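Side-chain contacts in IWS1 (Encephalitozoon cuniculi, PDB 2XPP), which probably acts as a nuclear transcription factor that regulates transcription by RNA polymerase II: residues S56-G61 against M94-E99; R86-L91 against K108-Y113. One frame throughout, in Å; residues are numbered along the deposited sequence.

How the contacts relate
The two contacts lie about 15 Å apart, measured between their centres, in a single all-helical chain. Their segments alternate along the sequence: 56-61, then 86-91, then 94-99, then 108-113. Contact 1 joins the end of helix 54-59 to the turn leading into helix 98-104, about 12 Å from the centre of the chain; contact 2 joins helices 81-92 and 106-115 at about 6 Å. They meet directly where Ile-96 CD1 packs 3.8 Å from Leu-91 O. Leu-63 and Ile-66 touch residues of both contacts, so helix 62-70 bridges them. The helical bundle built this way is consistent with the TFIIS N-terminal family.

Contact 1 (S56-G61 against M94-E99); sequences SLLDEG and MKIHKE
The flat group that Leu-58 meets across the contact is the peptide of Lys-95: Leu-58 CD1 lies 3.6 Å from Lys-95 O. That same oxygen also stands over the centre of one face of the His-97 imidazole, 3.7 Å above the ring plane, while His-97 ND1 has a weak hydrogen bond to Glu-137. The other methyl of Leu-58 turns to side chains: CD2 is 4.1 Å from Ile-96 CG1 and 4.3 Å from Met-94 SD. Leu-58 and Ile-96 cross at roughly a right angle. In Leu-58, chi1 (-71°) places CG beside the backbone N, and chi2 (172°) then directs CD1 to the carbonyl and CD2 to the apolar patch. Both backbones turn here. Lys-95 centres an inverse gamma turn, closed by a weak hydrogen bond of 3.0 Å from Ile-96 N to Met-94 O, and Lys-95 N hydrogen-bonds to Gln-54 OE1. On the other segment, helix 54-59 ends in a Schellman motif with Gly-61 at C-prime, where Gly-61 N reaches Leu-58 O at 3.0 Å. Leu-63 of helix 62-70 touches both Leu-58 and Ile-96. Chemically, the contact rests on apolar packing and methyl-to-carbonyl approach, its directional polar bonds being made within each segment or to third parties.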
loop_
_atom_site.group_PDB
_atom_site.type_symbol
_atom_site.label_atom_id
_atom_site.label_comp_id
_atom_site.label_asym_id
_atom_site.label_seq_id
_atom_site.Cartn_x
_atom_site.Cartn_y
_atom_site.Cartn_z
ATOM N N SER A 56 0.762 -14.146 -8.641
ATOM C CA SER A 56 0.340 -13.465 -9.865
ATOM C C SER A 56 0.038 -12.011 -9.581
ATOM O O SER A 56 0.434 -11.127 -10.342
ATOM C CB SER A 56 -0.909 -14.099 -10.464
ATOM O OG SER A 56 -0.637 -15.391 -10.933
ATOM N N LEU A 57 -0.656 -11.738 -8.465
ATOM C CA LEU A 57 -0.950 -10.373 -8.077
ATOM C C LEU A 57 0.351 -9.561 -7.869
ATOM O O LEU A 57 0.466 -8.423 -8.356
ATOM C CB LEU A 57 -1.853 -10.348 -6.829
ATOM C CG LEU A 57 -3.298 -10.775 -7.038
ATOM C CD1 LEU A 57 -3.918 -10.981 -5.671
ATOM C CD2 LEU A 57 -4.084 -9.730 -7.828
ATOM N N LEU A 58 1.331 -10.147 -7.189
ATOM C CA LEU A 58 2.574 -9.432 -6.899
ATOM C C LEU A 58 3.322 -9.200 -8.217
ATOM O O LEU A 58 3.832 -8.097 -8.456
ATOM C CB LEU A 58 3.441 -10.225 -5.925
ATOM C CG LEU A 58 2.908 -10.274 -4.494
ATOM C CD1 LEU A 58 3.729 -11.247 -3.651
ATOM C CD2 LEU A 58 2.921 -8.809 -3.878
ATOM N N ASP A 59 3.345 -10.232 -9.072
ATOM C CA ASP A 59 4.009 -10.171 -10.388
ATOM C C ASP A 59 3.379 -9.108 -11.296
ATOM O O ASP A 59 4.082 -8.484 -12.122
ATOM C CB ASP A 59 3.967 -11.525 -11.111
ATOM C CG ASP A 59 4.951 -12.531 -10.555
ATOM O OD1 ASP A 59 5.783 -12.163 -9.701
ATOM O OD2 ASP A 59 4.919 -13.709 -11.001
ATOM N N GLU A 60 2.068 -8.915 -11.162
ATOM C CA GLU A 60 1.356 -7.936 -11.947
ATOM C C GLU A 60 1.347 -6.543 -11.324
ATOM O O GLU A 60 0.652 -5.654 -11.823
ATOM C CB GLU A 60 -0.065 -8.396 -12.291
ATOM C CG GLU A 60 -0.100 -9.563 -13.323
ATOM C CD GLU A 60 0.658 -9.270 -14.642
ATOM O OE1 GLU A 60 0.279 -8.325 -15.374
ATOM O OE2 GLU A 60 1.637 -9.986 -14.960
ATOM N N GLY A 61 2.121 -6.355 -10.250
ATOM C CA GLY A 61 2.322 -4.998 -9.664
ATOM C C GLY A 61 1.172 -4.514 -8.802
ATOM O O GLY A 61 0.945 -3.302 -8.660
ATOM N N MET A 94 1.203 -11.047 2.721
ATOM C CA MET A 94 1.855 -11.285 1.420
ATOM C C MET A 94 3.353 -11.559 1.519
ATOM O O MET A 94 4.051 -10.949 2.357
ATOM C CB MET A 94 1.607 -10.064 0.514
ATOM C CG MET A 94 0.182 -10.018 0.072
ATOM S SD MET A 94 -0.101 -8.478 -0.807
ATOM C CE MET A 94 -1.485 -8.945 -1.819
ATOM N N LYS A 95 3.860 -12.480 0.672
ATOM C CA LYS A 95 5.287 -12.799 0.677
ATOM C C LYS A 95 6.028 -11.755 -0.187
ATOM O O LYS A 95 6.413 -12.033 -1.321
ATOM C CB LYS A 95 5.549 -14.224 0.164
ATOM C CG LYS A 95 4.995 -15.275 1.105
ATOM C CD LYS A 95 5.355 -16.696 0.718
ATOM C CE LYS A 95 4.664 -17.694 1.651
ATOM N NZ LYS A 95 4.950 -19.160 1.339
ATOM N N ILE A 96 6.257 -10.597 0.428
ATOM C CA ILE A 96 6.819 -9.403 -0.224
ATOM C C ILE A 96 8.328 -9.340 -0.062
ATOM O O ILE A 96 8.853 -9.415 1.062
ATOM C CB ILE A 96 6.097 -8.157 0.301
ATOM C CG1 ILE A 96 4.638 -8.147 -0.210
ATOM C CG2 ILE A 96 6.809 -6.907 -0.126
ATOM C CD1 ILE A 96 3.733 -7.094 0.504
ATOM N N HIS A 97 9.028 -9.203 -1.177
ATOM C CA HIS A 97 10.468 -9.279 -1.156
ATOM C C HIS A 97 11.038 -7.981 -1.695
ATOM O O HIS A 97 10.300 -7.109 -2.164
ATOM C CB HIS A 97 10.978 -10.503 -1.948
ATOM C CG HIS A 97 10.468 -11.822 -1.418
ATOM N ND1 HIS A 97 10.336 -12.092 -0.069
ATOM C CD2 HIS A 97 10.027 -12.928 -2.063
ATOM C CE1 HIS A 97 9.856 -13.314 0.093
ATOM N NE2 HIS A 97 9.663 -13.845 -1.101
ATOM N N LYS A 98 12.365 -7.862 -1.626
ATOM C CA LYS A 98 13.036 -6.627 -2.042
ATOM C C LYS A 98 12.553 -6.041 -3.374
ATOM O O LYS A 98 12.282 -4.851 -3.459
ATOM C CB LYS A 98 14.541 -6.910 -2.071
ATOM C CG LYS A 98 15.371 -5.766 -2.657
ATOM C CD LYS A 98 16.859 -6.159 -2.750
ATOM C CE LYS A 98 17.133 -7.339 -3.691
ATOM N NZ LYS A 98 17.251 -8.653 -2.962
ATOM N N GLU A 99 12.472 -6.870 -4.413
ATOM C CA GLU A 99 12.127 -6.402 -5.756
ATOM C C GLU A 99 10.729 -5.846 -5.829
ATOM O O GLU A 99 10.504 -4.809 -6.457
ATOM C CB GLU A 99 12.330 -7.516 -6.794
ATOM C CG GLU A 99 13.798 -8.004 -6.915
ATOM C CD GLU A 99 14.231 -9.048 -5.858
ATOM O OE1 GLU A 99 13.385 -9.539 -5.012
ATOM O OE2 GLU A 99 15.454 -9.366 -5.893
#

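Contact 2 (R86-L91 against K108-Y113); sequences RLLDVL and KIVYFY
This is a buried apolar contact between two helices, Leu-88 and Leu-91 on helix 81-92 meeting Val-110 and Tyr-113 on helix 106-115, near the centre of the chain. The axes of the two segments approach no closer than 12.4 Å and cross at -122°, so the touching is done by the ends of the side chains. Val-110 CG2 is the shared point, 4.0 Å from Leu-91 CD1 and 4.1 Å from Leu-88 CD2; Val-110 slides past each leucine in the opposite direction. Beside the backbone N and anti to the carbonyl carbon (chi1 -74°), the CG of Leu-88 carries a branch to each partner: CD2 to the valine, CD1 to Tyr-113 CD1 at 4.1 Å, reaching that ring obliquely. The phenol's far end is held separately, as Tyr-113 OH hydrogen-bonds to Leu-70 O at the end of helix 62-70. Helix 121-138 covers the junction, with Val-123 on Leu-88, Leu-130 on Leu-91, Ala-127 on Tyr-113 and Trp-134 on Val-110. On helix 106-115, Ile-109 and Phe-112 pack instead against the chain of another protein. Obliquely crossing helices around a shared hydrophobic centre are consistent with the helical bundle of TFIIS N-terminal-like domains.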
loop_
_atom_site.group_PDB
_atom_site.type_symbol
_atom_site.label_atom_id
_atom_site.label_comp_id
_atom_site.label_asym_id
_atom_site.label_seq_id
_atom_site.Cartn_x
_atom_site.Cartn_y
_atom_site.Cartn_z
ATOM N N ARG A 86 -7.606 -2.390 6.818
ATOM C CA ARG A 86 -7.775 -3.625 6.067
ATOM C C ARG A 86 -6.629 -3.874 5.067
ATOM O O ARG A 86 -6.168 -4.999 4.959
ATOM C CB ARG A 86 -9.070 -3.595 5.329
ATOM C CG ARG A 86 -9.319 -4.887 4.623
ATOM C CD ARG A 86 -9.672 -6.015 5.633
ATOM N NE ARG A 86 -9.965 -7.215 4.869
ATOM C CZ ARG A 86 -9.655 -8.456 5.206
ATOM N NH1 ARG A 86 -9.023 -8.711 6.350
ATOM N NH2 ARG A 86 -9.980 -9.441 4.383
ATOM N N LEU A 87 -6.175 -2.823 4.402
ATOM C CA LEU A 87 -5.040 -2.944 3.465
ATOM C C LEU A 87 -3.741 -3.241 4.181
ATOM O O LEU A 87 -2.917 -3.957 3.634
ATOM C CB LEU A 87 -4.900 -1.774 2.486
ATOM C CG LEU A 87 -6.079 -1.759 1.481
ATOM C CD1 LEU A 87 -5.837 -0.572 0.559
ATOM C CD2 LEU A 87 -6.194 -3.066 0.688
ATOM N N LEU A 88 -3.523 -2.710 5.380
ATOM C CA LEU A 88 -2.296 -3.067 6.102
ATOM C C LEU A 88 -2.388 -4.550 6.477
ATOM O O LEU A 88 -1.392 -5.250 6.450
ATOM C CB LEU A 88 -2.108 -2.251 7.390
ATOM C CG LEU A 88 -1.681 -0.791 7.146
ATOM C CD1 LEU A 88 -1.480 -0.160 8.496
ATOM C CD2 LEU A 88 -0.412 -0.619 6.291
ATOM N N ASP A 89 -3.587 -5.016 6.848
ATOM C CA ASP A 89 -3.790 -6.456 7.153
ATOM C C ASP A 89 -3.456 -7.327 5.930
ATOM O O ASP A 89 -2.796 -8.395 6.085
ATOM C CB ASP A 89 -5.249 -6.685 7.585
ATOM C CG ASP A 89 -5.575 -8.141 7.895
ATOM O OD1 ASP A 89 -4.771 -8.832 8.580
ATOM O OD2 ASP A 89 -6.686 -8.571 7.479
ATOM N N VAL A 90 -3.968 -6.942 4.762
ATOM C CA VAL A 90 -3.627 -7.606 3.484
ATOM C C VAL A 90 -2.090 -7.712 3.260
ATOM O O VAL A 90 -1.566 -8.812 3.031
ATOM C CB VAL A 90 -4.298 -6.924 2.275
ATOM C CG1 VAL A 90 -3.699 -7.412 0.920
ATOM C CG2 VAL A 90 -5.813 -7.212 2.293
ATOM N N LEU A 91 -1.415 -6.566 3.334
ATOM C CA LEU A 91 0.042 -6.499 3.110
ATOM C C LEU A 91 0.811 -7.446 4.043
ATOM O O LEU A 91 1.789 -8.064 3.621
ATOM C CB LEU A 91 0.504 -5.055 3.307
ATOM C CG LEU A 91 0.083 -4.113 2.184
ATOM C CD1 LEU A 91 0.360 -2.737 2.602
ATOM C CD2 LEU A 91 0.813 -4.409 0.856
ATOM N N LYS A 108 7.044 3.314 1.176
ATOM C CA LYS A 108 7.086 4.742 1.489
ATOM C C LYS A 108 5.795 5.175 2.156
ATOM O O LYS A 108 5.841 5.943 3.106
ATOM C CB LYS A 108 7.399 5.574 0.266
ATOM C CG LYS A 108 8.819 5.262 -0.193
ATOM C CD LYS A 108 9.076 5.758 -1.523
ATOM C CE LYS A 108 10.512 5.481 -1.907
ATOM N NZ LYS A 108 10.708 6.075 -3.215
ATOM N N ILE A 109 4.661 4.692 1.660
ATOM C CA ILE A 109 3.371 5.056 2.312
ATOM C C ILE A 109 3.204 4.330 3.646
ATOM O O ILE A 109 2.744 4.927 4.618
ATOM C CB ILE A 109 2.126 4.896 1.387
ATOM C CG1 ILE A 109 0.865 5.546 2.035
ATOM C CG2 ILE A 109 1.815 3.401 1.054
ATOM C CD1 ILE A 109 0.956 7.067 2.343
ATOM N N VAL A 110 3.646 3.072 3.715
ATOM C CA VAL A 110 3.569 2.366 5.000
ATOM C C VAL A 110 4.480 3.033 6.035
ATOM O O VAL A 110 4.085 3.165 7.203
ATOM C CB VAL A 110 3.878 0.865 4.837
ATOM C CG1 VAL A 110 3.942 0.164 6.238
ATOM C CG2 VAL A 110 2.799 0.210 3.888
ATOM N N TYR A 111 5.673 3.474 5.587
ATOM C CA TYR A 111 6.569 4.195 6.454
ATOM C C TYR A 111 5.863 5.452 6.990
ATOM O O TYR A 111 5.933 5.754 8.204
ATOM C CB TYR A 111 7.918 4.499 5.784
ATOM C CG TYR A 111 8.836 5.160 6.784
ATOM C CD1 TYR A 111 9.513 4.397 7.747
ATOM C CD2 TYR A 111 8.923 6.556 6.846
ATOM C CE1 TYR A 111 10.314 5.003 8.706
ATOM C CE2 TYR A 111 9.715 7.178 7.807
ATOM C CZ TYR A 111 10.416 6.391 8.720
ATOM O OH TYR A 111 11.221 7.009 9.661
ATOM N N PHE A 112 5.156 6.171 6.097
ATOM C CA PHE A 112 4.459 7.351 6.557
ATOM C C PHE A 112 3.403 7.012 7.627
ATOM O O PHE A 112 3.270 7.721 8.636
ATOM C CB PHE A 112 3.825 8.115 5.385
ATOM C CG PHE A 112 3.007 9.292 5.854
ATOM C CD1 PHE A 112 3.626 10.397 6.475
ATOM C CD2 PHE A 112 1.646 9.252 5.731
ATOM C CE1 PHE A 112 2.839 11.492 6.948
ATOM C CE2 PHE A 112 0.856 10.315 6.200
ATOM C CZ PHE A 112 1.447 11.410 6.808
ATOM N N TYR A 113 2.683 5.909 7.436
ATOM C CA TYR A 113 1.676 5.517 8.401
ATOM C C TYR A 113 2.329 5.301 9.755
ATOM O O TYR A 113 1.714 5.631 10.781
ATOM C CB TYR A 113 0.967 4.246 7.973
ATOM C CG TYR A 113 -0.180 4.458 6.988
ATOM C CD1 TYR A 113 -1.348 3.687 7.108
ATOM C CD2 TYR A 113 -0.106 5.396 5.935
ATOM C CE1 TYR A 113 -2.432 3.844 6.199
ATOM C CE2 TYR A 113 -1.205 5.567 5.032
ATOM C CZ TYR A 113 -2.348 4.791 5.195
ATOM O OH TYR A 113 -3.429 4.904 4.349
#